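Local coordinates for delta-aminolevulinic acid dehydratase (Toxoplasma gondii ME49, PDB 3OBK), which catalyses the condensation of two molecules of 5-aminolevulinic acid into porphobilinogen, an early step of tetrapyrrole biosynthesis, at residues A[77-82]-A[88-93]; A[121-124]-A[128-131]; A[143-148]-A[154-159]. One frame throughout, in Å; residues are numbered along the deposited sequence.

Contact 1. Residues A[77-82]-A[88-93]; sequences KEVGEA and KAFMLF
Two first torsions set the meeting of Val-79 with Phe-90. In Val-79 (chi1 165°) CG1 lies anti to the backbone N; Phe-90's CB points toward helix 72-84, and its chi1 of -56° carries CG on in that direction, anti to the carbonyl carbon. Val-79 CG1 then stands over the middle of the ring, 4.0 Å from its centroid and 11° off the normal, which meets the definition of a CH-pi contact. The second branch extends the cover, with Val-79 CG2 at 3.9 Å from Phe-90 CD1. Ala-82, one turn further along the helix, approaches from another direction: its CB lies in the ring plane, 3.4 Å from Phe-90 CE1. The ring is thus met on a face and at an edge by one helical surface. Val-129 also touches Phe-90, while Leu-50 of strand 46-53 and Leu-122 of helix 114-125 pack on Val-79, which places the contact in the layer between the TIM barrel and its outer helices. No hydrogen bond joins the two segments, and all three touching residues are buried. Between these segments the attraction is therefore probably hydrophobic and dispersive, without a directional bond.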
ATOM      1  N   LYS A  77     -41.759  25.032 -15.190  1.00 17.40           N
ATOM      2  CA  LYS A  77     -41.563  24.746 -16.621  1.00 17.87           C
ATOM      3  C   LYS A  77     -40.180  24.163 -16.854  1.00 16.55           C
ATOM      4  O   LYS A  77     -40.015  23.220 -17.627  1.00 16.59           O
ATOM      5  CB  LYS A  77     -41.779  25.982 -17.538  1.00 18.38           C
ATOM      6  N   GLU A  78     -39.189  24.728 -16.183  1.00 15.51           N
ATOM      7  CA  GLU A  78     -37.808  24.369 -16.449  1.00 14.79           C
ATOM      8  C   GLU A  78     -37.460  22.981 -15.893  1.00 13.62           C
ATOM      9  O   GLU A  78     -36.815  22.193 -16.574  1.00 12.00           O
ATOM     10  CB  GLU A  78     -36.867  25.443 -15.890  1.00 14.79           C
ATOM     11  CG  GLU A  78     -35.377  25.236 -16.213  1.00 14.41           C
ATOM     12  CD  GLU A  78     -35.046  25.516 -17.655  1.00 16.63           C
ATOM     13  OE1 GLU A  78     -35.706  26.380 -18.263  1.00 17.64           O
ATOM     14  OE2 GLU A  78     -34.101  24.891 -18.194  1.00 18.83           O
ATOM     15  N   VAL A  79     -37.885  22.692 -14.666  1.00 13.07           N
ATOM     16  CA  VAL A  79     -37.715  21.359 -14.122  1.00 12.93           C
ATOM     17  C   VAL A  79     -38.352  20.302 -15.026  1.00 13.72           C
ATOM     18  O   VAL A  79     -37.753  19.247 -15.308  1.00 13.81           O
ATOM     19  CB  VAL A  79     -38.230  21.268 -12.688  1.00 12.92           C
ATOM     20  CG1 VAL A  79     -38.394  19.805 -12.244  1.00 12.15           C
ATOM     21  CG2 VAL A  79     -37.271  22.016 -11.758  1.00 11.04           C
ATOM     22  N   GLY A  80     -39.552  20.603 -15.499  1.00 14.41           N
ATOM     23  CA  GLY A  80     -40.262  19.746 -16.429  1.00 15.03           C
ATOM     24  C   GLY A  80     -39.535  19.439 -17.735  1.00 14.97           C
ATOM     25  O   GLY A  80     -39.584  18.314 -18.197  1.00 13.78           O
ATOM     26  N   GLU A  81     -38.904  20.447 -18.346  1.00 15.13           N
ATOM     27  CA  GLU A  81     -38.149  20.234 -19.583  1.00 15.56           C
ATOM     28  C   GLU A  81     -36.895  19.357 -19.312  1.00 14.69           C
ATOM     29  O   GLU A  81     -36.568  18.452 -20.078  1.00 13.61           O
ATOM     30  CB  GLU A  81     -37.730  21.569 -20.207  1.00 15.52           C
ATOM     31  CG  GLU A  81     -37.037  21.383 -21.558  1.00 17.90           C
ATOM     32  CD  GLU A  81     -36.398  22.639 -22.143  1.00 19.96           C
ATOM     33  OE1 GLU A  81     -36.579  23.722 -21.581  1.00 22.27           O
ATOM     34  OE2 GLU A  81     -35.716  22.535 -23.190  1.00 21.76           O
ATOM     35  N   ALA A  82     -36.217  19.646 -18.202  1.00 13.98           N
ATOM     36  CA  ALA A  82     -35.060  18.891 -17.789  1.00 13.51           C
ATOM     37  C   ALA A  82     -35.463  17.454 -17.439  1.00 13.50           C
ATOM     38  O   ALA A  82     -34.800  16.506 -17.869  1.00 12.86           O
ATOM     39  CB  ALA A  82     -34.347  19.577 -16.637  1.00 12.22           C
ATOM     40  N   LYS A  88     -32.814  13.858 -13.343  1.00 12.83           N
ATOM     41  CA  LYS A  88     -33.700  13.541 -12.233  1.00 14.09           C
ATOM     42  C   LYS A  88     -33.436  14.390 -10.997  1.00 13.94           C
ATOM     43  O   LYS A  88     -34.333  14.527 -10.158  1.00 15.05           O
ATOM     44  CB  LYS A  88     -33.651  12.026 -11.916  1.00 14.64           C
ATOM     45  CG  LYS A  88     -34.737  11.210 -12.682  1.00 16.11           C
ATOM     46  CD  LYS A  88     -34.188  10.218 -13.651  1.00 17.94           C
ATOM     47  CE  LYS A  88     -35.244   9.193 -14.079  1.00 18.35           C
ATOM     48  NZ  LYS A  88     -35.267   7.941 -13.208  1.00 18.04           N
ATOM     49  N   ALA A  89     -32.256  15.012 -10.907  1.00 13.35           N
ATOM     50  CA  ALA A  89     -31.855  15.734  -9.685  1.00 12.74           C
ATOM     51  C   ALA A  89     -31.629  17.216  -9.900  1.00 12.27           C
ATOM     52  O   ALA A  89     -30.877  17.622 -10.770  1.00 12.40           O
ATOM     53  CB  ALA A  89     -30.609  15.113  -9.098  1.00 12.18           C
ATOM     54  N   PHE A  90     -32.223  18.015  -9.036  1.00 12.48           N
ATOM     55  CA  PHE A  90     -32.274  19.450  -9.216  1.00 12.96           C
ATOM     56  C   PHE A  90     -31.943  20.124  -7.905  1.00 13.55           C
ATOM     57  O   PHE A  90     -32.475  19.776  -6.852  1.00 14.17           O
ATOM     58  CB  PHE A  90     -33.677  19.888  -9.658  1.00 13.43           C
ATOM     59  CG  PHE A  90     -34.157  19.216 -10.895  1.00 12.22           C
ATOM     60  CD1 PHE A  90     -34.011  19.821 -12.108  1.00 13.24           C
ATOM     61  CD2 PHE A  90     -34.720  17.966 -10.843  1.00 12.14           C
ATOM     62  CE1 PHE A  90     -34.439  19.199 -13.250  1.00 13.78           C
ATOM     63  CE2 PHE A  90     -35.137  17.335 -11.975  1.00 12.34           C
ATOM     64  CZ  PHE A  90     -34.981  17.948 -13.187  1.00 13.05           C
ATOM     65  N   MET A  91     -31.073  21.104  -7.979  1.00 13.96           N
ATOM     66  CA  MET A  91     -30.581  21.796  -6.808  1.00 15.01           C
ATOM     67  C   MET A  91     -31.208  23.190  -6.920  1.00 15.06           C
ATOM     68  O   MET A  91     -31.238  23.753  -8.008  1.00 15.62           O
ATOM     69  CB  MET A  91     -29.047  21.800  -6.913  1.00 15.04           C
ATOM     70  CG  MET A  91     -28.221  22.091  -5.697  1.00 18.29           C
ATOM     71  SD  MET A  91     -26.425  21.811  -6.068  1.00 24.01           S
ATOM     72  CE  MET A  91     -26.096  20.143  -5.493  1.00 17.97           C
ATOM     73  N   LEU A  92     -31.728  23.735  -5.823  1.00 15.55           N
ATOM     74  CA  LEU A  92     -32.456  25.014  -5.849  1.00 16.30           C
ATOM     75  C   LEU A  92     -31.861  26.103  -4.971  1.00 15.91           C
ATOM     76  O   LEU A  92     -31.658  25.924  -3.778  1.00 16.87           O
ATOM     77  CB  LEU A  92     -33.908  24.828  -5.400  1.00 17.04           C
ATOM     78  CG  LEU A  92     -34.709  23.660  -5.943  1.00 17.70           C
ATOM     79  CD1 LEU A  92     -36.055  23.734  -5.273  1.00 20.47           C
ATOM     80  CD2 LEU A  92     -34.825  23.703  -7.468  1.00 17.99           C
ATOM     81  N   PHE A  93     -31.640  27.256  -5.564  1.00 15.67           N
ATOM     82  CA  PHE A  93     -31.091  28.385  -4.863  1.00 15.54           C
ATOM     83  C   PHE A  93     -32.101  29.535  -4.935  1.00 16.16           C
ATOM     84  O   PHE A  93     -32.675  29.780  -5.985  1.00 16.32           O
ATOM     85  CB  PHE A  93     -29.800  28.799  -5.543  1.00 15.21           C
ATOM     86  CG  PHE A  93     -28.722  27.761  -5.508  1.00 14.17           C
ATOM     87  CD1 PHE A  93     -27.953  27.575  -4.371  1.00 14.80           C
ATOM     88  CD2 PHE A  93     -28.411  27.041  -6.632  1.00 12.68           C
ATOM     89  CE1 PHE A  93     -26.923  26.654  -4.361  1.00 12.90           C
ATOM     90  CE2 PHE A  93     -27.381  26.140  -6.640  1.00 12.36           C
ATOM     91  CZ  PHE A  93     -26.639  25.934  -5.524  1.00 12.94           C
TER

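Contact 2. Residues A[121-124]-A[128-131]; sequences ALKE and DVLL
Lys-123 reaches across from helix 114-125 and gives its ammonium group to the carbonyl of Val-129, with NZ 2.8 Å from Val-129 O. The C=O...N angle of 166° puts the donor nearly in line with the carbonyl bond. The lysine chain bends at chi2 (-80°) and then runs extended through its last two torsions, a shape that carries NZ towards the start of strand 130-135.

The close-packed part is built round the stem of this lysine. Lys-123 CG lies 3.9 Å from Leu-131 CD1, and Lys-123 CE is at the same separation, 3.9 Å, from Val-129 CG1. The lysine and Leu-131 pass alongside each other in opposite directions. Leu-131 CD1 fits between the lysine stem and the neighbouring helical residue, 4.0 Å from Leu-122 CB. Leu-122, Val-129 and Leu-131 are all buried. Towards solvent the join is looser, and Asp-128 stands for that side: it is exposed, its CB is directed away from the helix, and its carboxylate is engaged in a salt bridge with Arg-83. The ammonium group of Lys-123 has a second partner, Asp-178 OD2, which also accepts a hydrogen bond from Leu-131 N; this pairing probably helps to stabilise the positive charge at the border of the core.

Helix 114-125 and strand 130-135 are the last two members of a beta-alpha-beta unit that starts with strand 89-95. Leu-122 additionally packs on Leu-75 and Leu-76 of helix 72-84 and on Leu-92 of strand 89-95, while Leu-130, its CB turned away from helix 114-125, touches Ala-89 on the adjacent parallel strand and Val-32 of a second subunit.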
ATOM      1  N   ALA A 121     -43.985  23.381  -4.164  1.00 23.95           N
ATOM      2  CA  ALA A 121     -44.576  23.523  -5.484  1.00 24.33           C
ATOM      3  C   ALA A 121     -44.018  22.480  -6.480  1.00 24.09           C
ATOM      4  O   ALA A 121     -44.750  21.926  -7.280  1.00 24.27           O
ATOM      5  CB  ALA A 121     -44.383  24.948  -5.993  1.00 23.92           C
ATOM      6  N   LEU A 122     -42.724  22.209  -6.415  1.00 23.70           N
ATOM      7  CA  LEU A 122     -42.103  21.278  -7.345  1.00 23.52           C
ATOM      8  C   LEU A 122     -42.542  19.870  -7.035  1.00 24.45           C
ATOM      9  O   LEU A 122     -42.868  19.106  -7.938  1.00 23.96           O
ATOM     10  CB  LEU A 122     -40.588  21.392  -7.293  1.00 22.02           C
ATOM     11  CG  LEU A 122     -40.052  22.563  -8.086  1.00 20.50           C
ATOM     12  CD1 LEU A 122     -38.605  22.812  -7.763  1.00 19.59           C
ATOM     13  CD2 LEU A 122     -40.222  22.318  -9.558  1.00 18.66           C
ATOM     14  N   LYS A 123     -42.545  19.538  -5.752  1.00 25.79           N
ATOM     15  CA  LYS A 123     -43.121  18.261  -5.278  1.00 27.39           C
ATOM     16  C   LYS A 123     -44.607  18.017  -5.641  1.00 28.85           C
ATOM     17  O   LYS A 123     -44.975  16.887  -5.932  1.00 29.71           O
ATOM     18  CB  LYS A 123     -42.913  18.108  -3.762  1.00 27.10           C
ATOM     19  CG  LYS A 123     -41.477  17.769  -3.392  1.00 26.02           C
ATOM     20  CD  LYS A 123     -41.174  16.299  -3.578  1.00 25.36           C
ATOM     21  CE  LYS A 123     -39.662  16.017  -3.676  1.00 25.07           C
ATOM     22  NZ  LYS A 123     -39.365  14.555  -3.764  1.00 22.83           N
ATOM     23  N   GLU A 124     -45.449  19.046  -5.620  1.00 29.92           N
ATOM     24  CA  GLU A 124     -46.842  18.862  -6.012  1.00 32.05           C
ATOM     25  C   GLU A 124     -46.916  18.593  -7.516  1.00 32.59           C
ATOM     26  O   GLU A 124     -47.721  17.772  -7.950  1.00 33.78           O
ATOM     27  CB  GLU A 124     -47.748  20.053  -5.626  1.00 32.75           C
ATOM     28  N   ASP A 128     -42.205  12.608  -7.772  1.00 29.61           N
ATOM     29  CA  ASP A 128     -41.007  11.783  -7.664  1.00 29.00           C
ATOM     30  C   ASP A 128     -39.699  12.537  -7.981  1.00 27.79           C
ATOM     31  O   ASP A 128     -38.636  11.910  -8.104  1.00 27.14           O
ATOM     32  CB  ASP A 128     -41.145  10.573  -8.587  1.00 29.84           C
ATOM     33  CG  ASP A 128     -41.174  10.948 -10.067  1.00 31.23           C
ATOM     34  OD1 ASP A 128     -41.121  10.032 -10.895  1.00 32.35           O
ATOM     35  OD2 ASP A 128     -41.250  12.151 -10.411  1.00 34.53           O
ATOM     36  N   VAL A 129     -39.766  13.865  -8.130  1.00 26.66           N
ATOM     37  CA  VAL A 129     -38.569  14.655  -8.478  1.00 25.04           C
ATOM     38  C   VAL A 129     -37.551  14.558  -7.345  1.00 23.24           C
ATOM     39  O   VAL A 129     -37.927  14.493  -6.176  1.00 23.24           O
ATOM     40  CB  VAL A 129     -38.923  16.181  -8.771  1.00 25.51           C
ATOM     41  CG1 VAL A 129     -39.364  16.922  -7.481  1.00 24.88           C
ATOM     42  CG2 VAL A 129     -37.754  16.927  -9.463  1.00 22.85           C
ATOM     43  N   LEU A 130     -36.268  14.540  -7.684  1.00 21.32           N
ATOM     44  CA  LEU A 130     -35.213  14.616  -6.654  1.00 19.79           C
ATOM     45  C   LEU A 130     -34.743  16.075  -6.388  1.00 18.06           C
ATOM     46  O   LEU A 130     -34.163  16.711  -7.254  1.00 16.66           O
ATOM     47  CB  LEU A 130     -34.042  13.730  -7.061  1.00 19.23           C
ATOM     48  CG  LEU A 130     -33.128  13.287  -5.929  1.00 19.45           C
ATOM     49  CD1 LEU A 130     -33.898  12.339  -5.015  1.00 20.12           C
ATOM     50  CD2 LEU A 130     -31.869  12.627  -6.487  1.00 18.04           C
ATOM     51  N   LEU A 131     -35.009  16.598  -5.194  1.00 17.24           N
ATOM     52  CA  LEU A 131     -34.651  17.985  -4.861  1.00 16.51           C
ATOM     53  C   LEU A 131     -33.545  18.083  -3.824  1.00 15.73           C
ATOM     54  O   LEU A 131     -33.592  17.448  -2.794  1.00 14.69           O
ATOM     55  CB  LEU A 131     -35.871  18.755  -4.368  1.00 16.98           C
ATOM     56  CG  LEU A 131     -37.098  18.730  -5.275  1.00 17.52           C
ATOM     57  CD1 LEU A 131     -38.222  19.590  -4.685  1.00 17.35           C
ATOM     58  CD2 LEU A 131     -36.741  19.160  -6.712  1.00 17.30           C
TER

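Contact 3. Residues A[143-148]-A[154-159]; sequences MGHDGV and GKIVND. With PBG (3-[5-(aminomethyl)-4-(carboxymethyl)-1H-pyrrol-3-yl]propanoic acid), chain L.
Two successive residues, Ile-156 and Val-157, converge on one carbonyl oxygen, that of Val-148. Val-157 N lies 3.1 Å from Val-148 O in a backbone hydrogen bond that is nearly straight at the acceptor, with a C=O...N angle of 177°, but bent at the donor hydrogen. The same oxygen receives a CA-H...O contact from Ile-156, whose CA is 3.4 Å from Val-148 O.

Ile-156 gives the largest share of the buried surface. Its first torsion, with CG1 anti to the carbonyl carbon, aims that atom at His-145, and the turn at chi2 (78°) brings CD1 over a face of the imidazole. The result is an off-centre CH-pi contact, with Ile-156 CD1 4.1 Å from the centroid of the His-145 ring and 27° off the normal. The other branch, Ile-156 CG2, rests 3.9 Å from Gly-147 CA. Both imidazole nitrogens are engaged, NE2 with Thr-234 and ND1 with Tyr-239, which fixes the ring's rotation against the isoleucine.

In the TIM-barrel fold this is the loop that leads from strand 130-135 to helix 158-175, with Val-157 at the N-cap position of that helix. Asp-146, in the same loop, faces the bound porphobilinogen: its OD2 accepts a hydrogen bond from the aminomethyl nitrogen N1 of the product at 3.0 Å. The other carboxylate oxygen, OD1, forms a salt bridge with Lys-236. Beyond the contact, Asp-159 pairs with Arg-22 of a third subunit, and Ile-156 O accepts a hydrogen bond from Arg-24 of that subunit.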
ATOM      1  N   MET A 143     -24.691  40.382   4.930  1.00 23.53           N
ATOM      2  CA  MET A 143     -23.248  40.507   4.867  1.00 23.79           C
ATOM      3  C   MET A 143     -22.661  39.686   3.735  1.00 22.83           C
ATOM      4  O   MET A 143     -21.477  39.798   3.454  1.00 22.35           O
ATOM      5  CB  MET A 143     -22.640  40.044   6.176  1.00 24.55           C
ATOM      6  CG  MET A 143     -23.196  40.769   7.405  1.00 26.93           C
ATOM      7  SD  MET A 143     -22.441  42.359   7.611  1.00 32.71           S
ATOM      8  CE  MET A 143     -23.685  43.462   6.973  1.00 34.38           C
ATOM      9  N   GLY A 144     -23.482  38.877   3.074  1.00 22.37           N
ATOM     10  CA  GLY A 144     -22.981  37.972   2.049  1.00 21.91           C
ATOM     11  C   GLY A 144     -22.036  36.889   2.568  1.00 21.41           C
ATOM     12  O   GLY A 144     -21.165  36.431   1.849  1.00 20.33           O
ATOM     13  N   HIS A 145     -22.211  36.483   3.827  1.00 21.45           N
ATOM     14  CA  HIS A 145     -21.465  35.360   4.383  1.00 21.23           C
ATOM     15  C   HIS A 145     -22.350  34.148   4.695  1.00 20.82           C
ATOM     16  O   HIS A 145     -23.548  34.292   4.955  1.00 20.52           O
ATOM     17  CB  HIS A 145     -20.696  35.811   5.609  1.00 21.34           C
ATOM     18  CG  HIS A 145     -19.523  36.660   5.277  1.00 21.37           C
ATOM     19  ND1 HIS A 145     -18.309  36.126   4.915  1.00 20.84           N
ATOM     20  CD2 HIS A 145     -19.387  38.003   5.198  1.00 22.47           C
ATOM     21  CE1 HIS A 145     -17.463  37.108   4.663  1.00 22.46           C
ATOM     22  NE2 HIS A 145     -18.096  38.258   4.811  1.00 22.22           N
ATOM     23  N   ASP A 146     -21.737  32.963   4.651  1.00 20.32           N
ATOM     24  CA  ASP A 146     -22.435  31.697   4.877  1.00 20.08           C
ATOM     25  C   ASP A 146     -22.785  31.485   6.343  1.00 20.04           C
ATOM     26  O   ASP A 146     -23.533  30.588   6.667  1.00 20.81           O
ATOM     27  CB  ASP A 146     -21.593  30.508   4.416  1.00 19.92           C
ATOM     28  CG  ASP A 146     -21.240  30.551   2.931  1.00 19.95           C
ATOM     29  OD1 ASP A 146     -21.070  31.640   2.356  1.00 22.36           O
ATOM     30  OD2 ASP A 146     -21.062  29.473   2.351  1.00 19.46           O
ATOM     31  N   GLY A 147     -22.237  32.292   7.233  1.00 20.25           N
ATOM     32  CA  GLY A 147     -22.586  32.246   8.641  1.00 20.57           C
ATOM     33  C   GLY A 147     -22.887  33.613   9.242  1.00 21.11           C
ATOM     34  O   GLY A 147     -22.834  34.654   8.558  1.00 21.03           O
ATOM     35  N   VAL A 148     -23.212  33.600  10.527  1.00 21.85           N
ATOM     36  CA  VAL A 148     -23.476  34.827  11.264  1.00 23.00           C
ATOM     37  C   VAL A 148     -22.176  35.571  11.545  1.00 23.24           C
ATOM     38  O   VAL A 148     -21.211  34.978  11.973  1.00 22.76           O
ATOM     39  CB  VAL A 148     -24.182  34.544  12.576  1.00 23.29           C
ATOM     40  CG1 VAL A 148     -24.416  35.845  13.316  1.00 24.24           C
ATOM     41  CG2 VAL A 148     -25.502  33.835  12.319  1.00 22.89           C
ATOM     42  N   GLY A 154     -16.146  40.878  13.568  1.00 27.36           N
ATOM     43  CA  GLY A 154     -16.247  40.562  12.144  1.00 26.43           C
ATOM     44  C   GLY A 154     -15.949  39.105  11.795  1.00 25.53           C
ATOM     45  O   GLY A 154     -15.908  38.758  10.624  1.00 24.72           O
ATOM     46  N   LYS A 155     -15.751  38.258  12.808  1.00 25.12           N
ATOM     47  CA  LYS A 155     -15.603  36.826  12.609  1.00 24.35           C
ATOM     48  C   LYS A 155     -16.942  36.191  12.237  1.00 23.26           C
ATOM     49  O   LYS A 155     -18.007  36.597  12.724  1.00 22.44           O
ATOM     50  CB  LYS A 155     -15.055  36.129  13.875  1.00 25.10           C
ATOM     51  CG  LYS A 155     -13.510  36.132  14.045  1.00 26.86           C
ATOM     52  CD  LYS A 155     -13.098  35.739  15.472  1.00 30.33           C
ATOM     53  CE  LYS A 155     -11.621  36.107  15.846  1.00 32.15           C
ATOM     54  NZ  LYS A 155     -11.311  35.980  17.343  1.00 31.20           N
ATOM     55  N   ILE A 156     -16.859  35.188  11.372  1.00 21.89           N
ATOM     56  CA  ILE A 156     -17.966  34.303  11.092  1.00 21.19           C
ATOM     57  C   ILE A 156     -17.983  33.228  12.168  1.00 20.71           C
ATOM     58  O   ILE A 156     -17.218  32.286  12.108  1.00 21.01           O
ATOM     59  CB  ILE A 156     -17.817  33.637   9.704  1.00 20.96           C
ATOM     60  CG1 ILE A 156     -17.980  34.689   8.576  1.00 20.49           C
ATOM     61  CG2 ILE A 156     -18.847  32.523   9.555  1.00 20.21           C
ATOM     62  CD1 ILE A 156     -16.771  35.599   8.316  1.00 19.07           C
ATOM     63  N   VAL A 157     -18.870  33.361  13.139  1.00 20.56           N
ATOM     64  CA  VAL A 157     -18.831  32.532  14.342  1.00 20.08           C
ATOM     65  C   VAL A 157     -19.425  31.176  14.080  1.00 18.79           C
ATOM     66  O   VAL A 157     -20.544  31.065  13.593  1.00 18.61           O
ATOM     67  CB  VAL A 157     -19.531  33.207  15.570  1.00 20.95           C
ATOM     68  CG1 VAL A 157     -18.899  34.565  15.847  1.00 21.09           C
ATOM     69  CG2 VAL A 157     -21.017  33.337  15.377  1.00 20.51           C
ATOM     70  N   ASN A 158     -18.654  30.150  14.423  1.00 17.81           N
ATOM     71  CA  ASN A 158     -18.931  28.806  13.977  1.00 16.64           C
ATOM     72  C   ASN A 158     -20.191  28.183  14.539  1.00 16.25           C
ATOM     73  O   ASN A 158     -21.078  27.785  13.789  1.00 15.58           O
ATOM     74  CB  ASN A 158     -17.777  27.883  14.299  1.00 16.33           C
ATOM     75  CG  ASN A 158     -17.825  26.627  13.474  1.00 16.10           C
ATOM     76  OD1 ASN A 158     -17.378  26.633  12.322  1.00 15.92           O
ATOM     77  ND2 ASN A 158     -18.400  25.549  14.030  1.00 12.75           N
ATOM     78  N   ASP A 159     -20.242  28.077  15.852  1.00 16.08           N
ATOM     79  CA  ASP A 159     -21.224  27.244  16.505  1.00 16.69           C
ATOM     80  C   ASP A 159     -22.626  27.837  16.462  1.00 16.63           C
ATOM     81  O   ASP A 159     -23.620  27.124  16.351  1.00 16.11           O
ATOM     82  CB  ASP A 159     -20.803  27.031  17.957  1.00 17.58           C
ATOM     83  CG  ASP A 159     -19.472  26.296  18.077  1.00 17.84           C
ATOM     84  OD1 ASP A 159     -18.915  25.826  17.054  1.00 14.68           O
ATOM     85  OD2 ASP A 159     -19.000  26.196  19.223  1.00 19.16           O
TER
HETATM   86  CHA PBG L 360     -23.296  29.415  -0.976  1.00 19.71           C
HETATM   87  C1A PBG L 360     -23.024  28.868  -2.339  1.00 19.58           C
HETATM   88  C2A PBG L 360     -22.126  29.380  -3.272  1.00 19.49           C
HETATM   89  C3A PBG L 360     -22.211  28.551  -4.376  1.00 16.46           C
HETATM   90  C4A PBG L 360     -23.078  27.524  -4.053  1.00 18.81           C
HETATM   91  NA  PBG L 360     -23.579  27.751  -2.831  1.00 19.44           N
HETATM   92  C5A PBG L 360     -21.345  30.671  -3.219  1.00 21.31           C
HETATM   93  C6A PBG L 360     -20.257  30.750  -2.238  1.00 19.95           C
HETATM   94  O1A PBG L 360     -20.286  29.921  -1.290  1.00 22.89           O
HETATM   95  O2A PBG L 360     -19.406  31.665  -2.317  1.00 16.92           O
HETATM   96  C7A PBG L 360     -21.493  28.752  -5.654  1.00 14.72           C
HETATM   97  C8A PBG L 360     -21.939  27.935  -6.809  1.00 12.13           C
HETATM   98  C9A PBG L 360     -21.466  28.316  -8.149  1.00  9.48           C
HETATM   99  O3A PBG L 360     -22.130  27.939  -9.110  1.00 14.05           O
HETATM  100  O4A PBG L 360     -20.627  29.207  -8.354  1.00  9.26           O
HETATM  101  N1  PBG L 360     -22.935  28.621   0.153  1.00 18.89           N

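Along the chain the three contacts follow in series, each closing before the next opens. Contacts 1 and 2 adjoin, their centres 9 Å apart: strands 89-95 and 130-135 are parallel neighbours in the barrel sheet, and probable hydrogen bonds run between Phe-90 N and Leu-130 O and between Lys-88 O and Leu-130 N. The centre of contact 3 lies about 30 Å from that of contact 1 and 31 Å from that of contact 2, in the loop between strand 130-135 and helix 158-175 and the start of that helix. Contacts 1 and 2 thus fasten outer helices to consecutive barrel strands, whereas contact 3 shapes a loop beside the product. Strand 89-95, through Phe-93, and the loop of contact 3, through Asp-146, both reach the porphobilinogen pocket.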